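Local coordinates for protein uricase (Bacillus fastidiosus, PDB 4R8X) that probably catalyses the oxidation of urate by molecular oxygen, the first step on the route from urate to (S)-allantoin, at residues E89-L92 and Q93-E97; M72-F75 and I76-A80. All coordinates share one frame; numbering follows the deposited sequence.

Interaction 1. Residues E89-L92 and Q93-E97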
ATOM      1  N   GLU D  89      23.043 -11.700  -9.585  1.00 11.84           N
ATOM      2  CA  GLU D  89      23.170 -11.932 -11.020  1.00 12.57           C
ATOM      3  C   GLU D  89      23.684 -13.332 -11.330  1.00 12.80           C
ATOM      4  O   GLU D  89      23.242 -13.954 -12.295  1.00 12.86           O
ATOM      5  CB  GLU D  89      24.107 -10.908 -11.655  1.00 12.56           C
ATOM      6  CG  GLU D  89      23.666  -9.463 -11.535  1.00 12.31           C
ATOM      7  CD  GLU D  89      24.233  -8.756 -10.312  1.00 13.32           C
ATOM      8  OE1 GLU D  89      24.326  -7.518 -10.358  1.00 13.99           O
ATOM      9  OE2 GLU D  89      24.591  -9.418  -9.315  1.00 13.13           O
ATOM     10  N   GLY D  90      24.636 -13.799 -10.529  1.00 12.85           N
ATOM     11  CA  GLY D  90      25.148 -15.153 -10.650  1.00 13.97           C
ATOM     12  C   GLY D  90      24.044 -16.165 -10.464  1.00 12.54           C
ATOM     13  O   GLY D  90      23.891 -17.078 -11.270  1.00 12.99           O
ATOM     14  N   PHE D  91      23.244 -15.994  -9.413  1.00 11.87           N
ATOM     15  CA  PHE D  91      22.160 -16.928  -9.172  1.00 13.04           C
ATOM     16  C   PHE D  91      21.136 -16.943 -10.309  1.00 12.54           C
ATOM     17  O   PHE D  91      20.724 -18.007 -10.751  1.00 13.30           O
ATOM     18  CB  PHE D  91      21.462 -16.615  -7.854  1.00 12.65           C
ATOM     19  CG  PHE D  91      20.302 -17.523  -7.565  1.00 12.58           C
ATOM     20  CD1 PHE D  91      20.499 -18.890  -7.424  1.00 13.43           C
ATOM     21  CD2 PHE D  91      19.012 -17.016  -7.458  1.00 13.84           C
ATOM     22  CE1 PHE D  91      19.434 -19.739  -7.173  1.00 13.40           C
ATOM     23  CE2 PHE D  91      17.943 -17.850  -7.199  1.00 13.69           C
ATOM     24  CZ  PHE D  91      18.147 -19.219  -7.051  1.00 13.51           C
ATOM     25  N   LEU D  92      20.738 -15.767 -10.793  1.00 11.54           N
ATOM     26  CA  LEU D  92      19.741 -15.698 -11.850  1.00 11.71           C
ATOM     27  C   LEU D  92      20.233 -16.358 -13.142  1.00 12.68           C
ATOM     28  O   LEU D  92      19.481 -17.086 -13.793  1.00 12.71           O
ATOM     29  CB  LEU D  92      19.313 -14.245 -12.107  1.00 12.22           C
ATOM     30  CG  LEU D  92      18.647 -13.516 -10.937  1.00 12.80           C
ATOM     31  CD1 LEU D  92      18.052 -12.219 -11.454  1.00 13.68           C
ATOM     32  CD2 LEU D  92      17.584 -14.371 -10.226  1.00 14.04           C
ATOM     33  N   GLN D  93      21.485 -16.116 -13.507  1.00 12.61           N
ATOM     34  CA  GLN D  93      21.992 -16.754 -14.719  1.00 12.90           C
ATOM     35  C   GLN D  93      22.069 -18.273 -14.562  1.00 13.94           C
ATOM     36  O   GLN D  93      21.726 -19.007 -15.483  1.00 14.50           O
ATOM     37  CB  GLN D  93      23.352 -16.204 -15.135  1.00 14.42           C
ATOM     38  CG  GLN D  93      23.804 -16.777 -16.461  1.00 15.62           C
ATOM     39  CD  GLN D  93      25.021 -16.088 -17.009  1.00 15.94           C
ATOM     40  OE1 GLN D  93      25.362 -14.980 -16.601  1.00 15.44           O
ATOM     41  NE2 GLN D  93      25.691 -16.741 -17.944  1.00 16.42           N
ATOM     42  N   TYR D  94      22.509 -18.719 -13.387  1.00 13.69           N
ATOM     43  CA  TYR D  94      22.557 -20.133 -13.032  1.00 13.17           C
ATOM     44  C   TYR D  94      21.195 -20.797 -13.234  1.00 13.35           C
ATOM     45  O   TYR D  94      21.088 -21.861 -13.850  1.00 14.34           O
ATOM     46  CB  TYR D  94      23.039 -20.254 -11.581  1.00 14.10           C
ATOM     47  CG  TYR D  94      22.976 -21.619 -10.924  1.00 14.54           C
ATOM     48  CD1 TYR D  94      23.778 -22.673 -11.356  1.00 15.23           C
ATOM     49  CD2 TYR D  94      22.171 -21.827  -9.805  1.00 16.12           C
ATOM     50  CE1 TYR D  94      23.738 -23.900 -10.714  1.00 15.43           C
ATOM     51  CE2 TYR D  94      22.126 -23.045  -9.169  1.00 17.47           C
ATOM     52  CZ  TYR D  94      22.907 -24.079  -9.622  1.00 17.40           C
ATOM     53  OH  TYR D  94      22.863 -25.291  -8.975  1.00 18.44           O
ATOM     54  N   VAL D  95      20.145 -20.162 -12.726  1.00 12.79           N
ATOM     55  CA  VAL D  95      18.786 -20.693 -12.852  1.00 12.93           C
ATOM     56  C   VAL D  95      18.268 -20.702 -14.291  1.00 12.14           C
ATOM     57  O   VAL D  95      17.686 -21.694 -14.727  1.00 13.34           O
ATOM     58  CB  VAL D  95      17.808 -19.945 -11.920  1.00 13.95           C
ATOM     59  CG1 VAL D  95      16.356 -20.350 -12.195  1.00 14.75           C
ATOM     60  CG2 VAL D  95      18.164 -20.204 -10.457  1.00 15.27           C
ATOM     61  N   CYS D  96      18.478 -19.602 -15.016  1.00 12.72           N
ATOM     62  CA  CYS D  96      18.104 -19.527 -16.429  1.00 12.91           C
ATOM     63  C   CYS D  96      18.719 -20.670 -17.222  1.00 12.75           C
ATOM     64  O   CYS D  96      18.036 -21.348 -17.990  1.00 13.19           O
ATOM     65  CB  CYS D  96      18.597 -18.213 -17.039  1.00 14.67           C
ATOM     66  SG  CYS D  96      17.707 -16.720 -16.553  1.00 15.00           S
ATOM     67  N   GLU D  97      20.021 -20.851 -17.046  1.00 12.79           N
ATOM     68  CA  GLU D  97      20.726 -21.883 -17.803  1.00 13.20           C
ATOM     69  C   GLU D  97      20.224 -23.262 -17.413  1.00 14.57           C
ATOM     70  O   GLU D  97      20.073 -24.141 -18.265  1.00 14.76           O
ATOM     71  CB  GLU D  97      22.229 -21.740 -17.594  1.00 14.45           C
ATOM     72  CG  GLU D  97      22.757 -20.522 -18.332  1.00 15.20           C
ATOM     73  CD  GLU D  97      24.179 -20.128 -17.983  1.00 17.08           C
ATOM     74  OE1 GLU D  97      24.714 -20.572 -16.944  1.00 19.06           O
ATOM     75  OE2 GLU D  97      24.762 -19.354 -18.769  1.00 17.04           O
TER
HETATM   76  O   HOH W   1      24.698 -12.956 -14.773  1.00 18.22           O

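Interaction 2. Residues M72-F75 and I76-A80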
ATOM      1  N   MET D  72       7.885 -24.554 -11.582  1.00 14.47           N
ATOM      2  CA  MET D  72       8.904 -23.517 -11.747  1.00 13.65           C
ATOM      3  C   MET D  72       9.366 -22.981 -10.406  1.00 12.55           C
ATOM      4  O   MET D  72      10.559 -22.728 -10.200  1.00 12.03           O
ATOM      5  CB  MET D  72       8.395 -22.351 -12.576  1.00 14.28           C
ATOM      6  CG  MET D  72       7.940 -22.704 -13.957  1.00 15.22           C
ATOM      7  SD  MET D  72       7.389 -21.205 -14.785  1.00 16.19           S
ATOM      8  CE  MET D  72       6.294 -21.936 -15.979  1.00 15.64           C
ATOM      9  N   LYS D  73       8.404 -22.781  -9.509  1.00 13.28           N
ATOM     10  CA  LYS D  73       8.695 -22.324  -8.169  1.00 14.55           C
ATOM     11  C   LYS D  73       9.610 -23.318  -7.451  1.00 13.88           C
ATOM     12  O   LYS D  73      10.614 -22.928  -6.864  1.00 14.47           O
ATOM     13  CB  LYS D  73       7.388 -22.111  -7.403  1.00 15.61           C
ATOM     14  CG  LYS D  73       7.558 -21.916  -5.904  1.00 17.54           C
ATOM     15  CD  LYS D  73       6.244 -22.091  -5.167  1.00 21.88           C
ATOM     16  CE  LYS D  73       5.722 -23.521  -5.275  1.00 23.58           C
ATOM     17  NZ  LYS D  73       6.437 -24.509  -4.430  1.00 25.78           N
ATOM     18  N   ASN D  74       9.280 -24.608  -7.533  1.00 13.81           N
ATOM     19  CA  ASN D  74      10.109 -25.647  -6.927  1.00 13.33           C
ATOM     20  C   ASN D  74      11.513 -25.661  -7.519  1.00 12.60           C
ATOM     21  O   ASN D  74      12.498 -25.811  -6.810  1.00 12.59           O
ATOM     22  CB  ASN D  74       9.479 -27.035  -7.106  1.00 14.12           C
ATOM     23  CG  ASN D  74       8.174 -27.199  -6.349  1.00 15.07           C
ATOM     24  OD1 ASN D  74       7.930 -26.513  -5.359  1.00 15.25           O
ATOM     25  ND2 ASN D  74       7.336 -28.137  -6.801  1.00 16.02           N
ATOM     26  N   PHE D  75      11.591 -25.503  -8.834  1.00 11.47           N
ATOM     27  CA  PHE D  75      12.869 -25.461  -9.539  1.00 13.24           C
ATOM     28  C   PHE D  75      13.772 -24.365  -8.971  1.00 12.90           C
ATOM     29  O   PHE D  75      14.950 -24.602  -8.671  1.00 12.50           O
ATOM     30  CB  PHE D  75      12.598 -25.209 -11.020  1.00 13.49           C
ATOM     31  CG  PHE D  75      13.775 -25.471 -11.933  1.00 14.23           C
ATOM     32  CD1 PHE D  75      14.730 -24.488 -12.167  1.00 14.13           C
ATOM     33  CD2 PHE D  75      13.892 -26.682 -12.603  1.00 13.91           C
ATOM     34  CE1 PHE D  75      15.796 -24.714 -13.033  1.00 12.93           C
ATOM     35  CE2 PHE D  75      14.955 -26.912 -13.468  1.00 14.17           C
ATOM     36  CZ  PHE D  75      15.902 -25.934 -13.683  1.00 14.18           C
ATOM     37  N   ILE D  76      13.223 -23.159  -8.813  1.00 12.89           N
ATOM     38  CA  ILE D  76      14.017 -22.039  -8.355  1.00 13.36           C
ATOM     39  C   ILE D  76      14.465 -22.278  -6.927  1.00 12.79           C
ATOM     40  O   ILE D  76      15.638 -22.119  -6.587  1.00 12.77           O
ATOM     41  CB  ILE D  76      13.222 -20.720  -8.453  1.00 14.03           C
ATOM     42  CG1 ILE D  76      12.933 -20.377  -9.921  1.00 14.95           C
ATOM     43  CG2 ILE D  76      13.968 -19.570  -7.750  1.00 14.88           C
ATOM     44  CD1 ILE D  76      11.853 -19.320 -10.086  1.00 14.98           C
ATOM     45  N   GLN D  77      13.521 -22.687  -6.094  1.00 13.95           N
ATOM     46  CA  GLN D  77      13.824 -22.888  -4.693  1.00 15.26           C
ATOM     47  C   GLN D  77      14.886 -23.978  -4.474  1.00 15.08           C
ATOM     48  O   GLN D  77      15.762 -23.840  -3.619  1.00 16.38           O
ATOM     49  CB  GLN D  77      12.530 -23.136  -3.909  1.00 16.63           C
ATOM     50  CG  GLN D  77      11.676 -21.853  -3.811  1.00 18.31           C
ATOM     51  CD  GLN D  77      10.275 -22.093  -3.294  1.00 19.79           C
ATOM     52  OE1 GLN D  77       9.822 -23.230  -3.208  1.00 20.43           O
ATOM     53  NE2 GLN D  77       9.577 -21.010  -2.947  1.00 19.38           N
ATOM     54  N   ARG D  78      14.853 -25.035  -5.276  1.00 14.59           N
ATOM     55  CA  ARG D  78      15.859 -26.071  -5.130  1.00 15.52           C
ATOM     56  C   ARG D  78      17.226 -25.623  -5.633  1.00 14.76           C
ATOM     57  O   ARG D  78      18.260 -25.993  -5.071  1.00 15.93           O
ATOM     58  CB  ARG D  78      15.407 -27.355  -5.811  1.00 17.28           C
ATOM     59  CG  ARG D  78      14.326 -28.034  -5.010  1.00 19.57           C
ATOM     60  CD  ARG D  78      13.743 -29.222  -5.715  1.00 22.06           C
ATOM     61  NE  ARG D  78      12.338 -29.377  -5.367  1.00 23.63           N
ATOM     62  CZ  ARG D  78      11.553 -30.309  -5.887  1.00 24.10           C
ATOM     63  NH1 ARG D  78      12.057 -31.169  -6.758  1.00 23.50           N
ATOM     64  NH2 ARG D  78      10.279 -30.386  -5.528  1.00 25.66           N
ATOM     65  N   HIS D  79      17.243 -24.818  -6.688  1.00 14.01           N
ATOM     66  CA  HIS D  79      18.511 -24.295  -7.161  1.00 13.91           C
ATOM     67  C   HIS D  79      19.124 -23.262  -6.212  1.00 12.87           C
ATOM     68  O   HIS D  79      20.336 -23.072  -6.216  1.00 12.64           O
ATOM     69  CB  HIS D  79      18.396 -23.774  -8.595  1.00 14.32           C
ATOM     70  CG  HIS D  79      18.373 -24.874  -9.609  1.00 14.50           C
ATOM     71  ND1 HIS D  79      17.244 -25.627  -9.858  1.00 14.77           N
ATOM     72  CD2 HIS D  79      19.356 -25.396 -10.383  1.00 15.69           C
ATOM     73  CE1 HIS D  79      17.529 -26.549 -10.764  1.00 15.31           C
ATOM     74  NE2 HIS D  79      18.802 -26.431 -11.096  1.00 15.83           N
ATOM     75  N   ALA D  80      18.305 -22.631  -5.372  1.00 13.24           N
ATOM     76  CA  ALA D  80      18.851 -21.759  -4.344  1.00 13.16           C
ATOM     77  C   ALA D  80      19.688 -22.543  -3.338  1.00 13.11           C
ATOM     78  O   ALA D  80      20.639 -22.014  -2.763  1.00 12.94           O
ATOM     79  CB  ALA D  80      17.738 -21.005  -3.636  1.00 14.13           C
TER
HETATM   80  O   HOH W   2       9.260 -25.761  -3.275  1.00 38.28           O

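Interaction 1. Residues E89-L92 and Q93-E97
Val95 lays its CG2 methyl over one face of the Phe91 ring, one helical turn earlier, in a CH-pi contact with the methyl carbon 3.8 Å from the ring centroid. The methyl is displaced toward the rim, and its closest ring atom is Phe91 CZ, 3.5 Å from Val95 CG2. Two torsions bring the groups together: Phe91 carries CG opposite its backbone N (chi1 178°), which swings the ring toward the following turn, while CG2 of Val95, beside its own backbone N, reaches back over the Phe91 ring. Tyr94 is a looser neighbour, its ring edge passing Phe91 with CD2 4.1 Å from Phe91 CD1.

Beneath these side chains runs the regular i to i+4 ladder of an alpha-helix, from Gln93 N bonding Glu89 O to Cys96 N bonding Leu92 O. A water gives a second donor to Glu89 O, at 3.0 Å, and also donates to Gln93 OE1, bridging backbone and side chain. The other end of that amide is held too: Gln93 NE2 donates an almost straight bond of 2.9 Å to Glu97 OE2, in its own amide plane but from above the carboxylate. Glu89 turns elsewhere, its carboxylate bonded to Tyr222 and Ser164, and Tyr94 OH bonds Ser82. The segment belongs to helix 88-102, which rests Leu92 and Cys96 on strands 108-125 and 143-153 and turns Phe91 and Val95 toward helix 69-82.

Interaction 2. Residues M72-F75 and I76-A80
Phe75 O is gripped twice by His79, through the backbone N at 3.0 Å and through the ring atom ND1 at 2.8 Å. The two donors come from opposite faces of the carbonyl plane, and Phe75 O lies in the plane of the imidazole, so the bond fixes the rotation of the ring and shows that ND1 carries a proton. Held this way, the imidazole forms an offset stack with the Phe75 ring, with centroids 4.2 Å apart and planes at 23°. His79 CE1 sits over the phenyl face, 3.4 Å from Phe75 CE1. Phe75 supplies its half of the stack by setting CG opposite its backbone N (chi1 -166°), leaning the phenyl along the helix toward His79.

The two rings are one turn apart on helix 69-82, an alpha-helix packed on the antiparallel sheet of this tunnelling-fold (T-fold) domain. On another side of the helix, Lys73 curls at its end so that NZ donates to Asn74 OD1 at 2.7 Å. A water donates to both Asn74 OD1 and Gln77 OE1, 2.6 Å from each. The Arg78 guanidinium runs alongside the Asn74 amide, their planes 15° apart, with NH2 3.8 Å from Asn74 CB. These two side chains face a neighbouring subunit, where Arg78 NH1 bonds Glu186 O and Asn74 ND2 bonds Tyr187 O and Thr189 OG1.

Overall arrangement
From the N terminus the chain first reaches interaction 2, within helix 69-82, and then interaction 1, within helix 88-102, the next helix. Each contact closes a single helical turn; they lie in series, neither nested nor crossed, with centres about 11 Å apart. The helices meet directly: Phe91 CE1 packs 3.5 Å from Ala80 CA, and Tyr94 CE2 lies 3.5 Å from His79 O. His79 and Tyr94 also bring their rings together, with planes at about 65°. Helix 69-82 lies against strands 5-17 and 40-50, helix 88-102 against strands 108-125 and 143-153. The helix pair thus packs across four consecutive strands of the large antiparallel sheet, and residues 72-80 extend the packing to two neighbouring subunits.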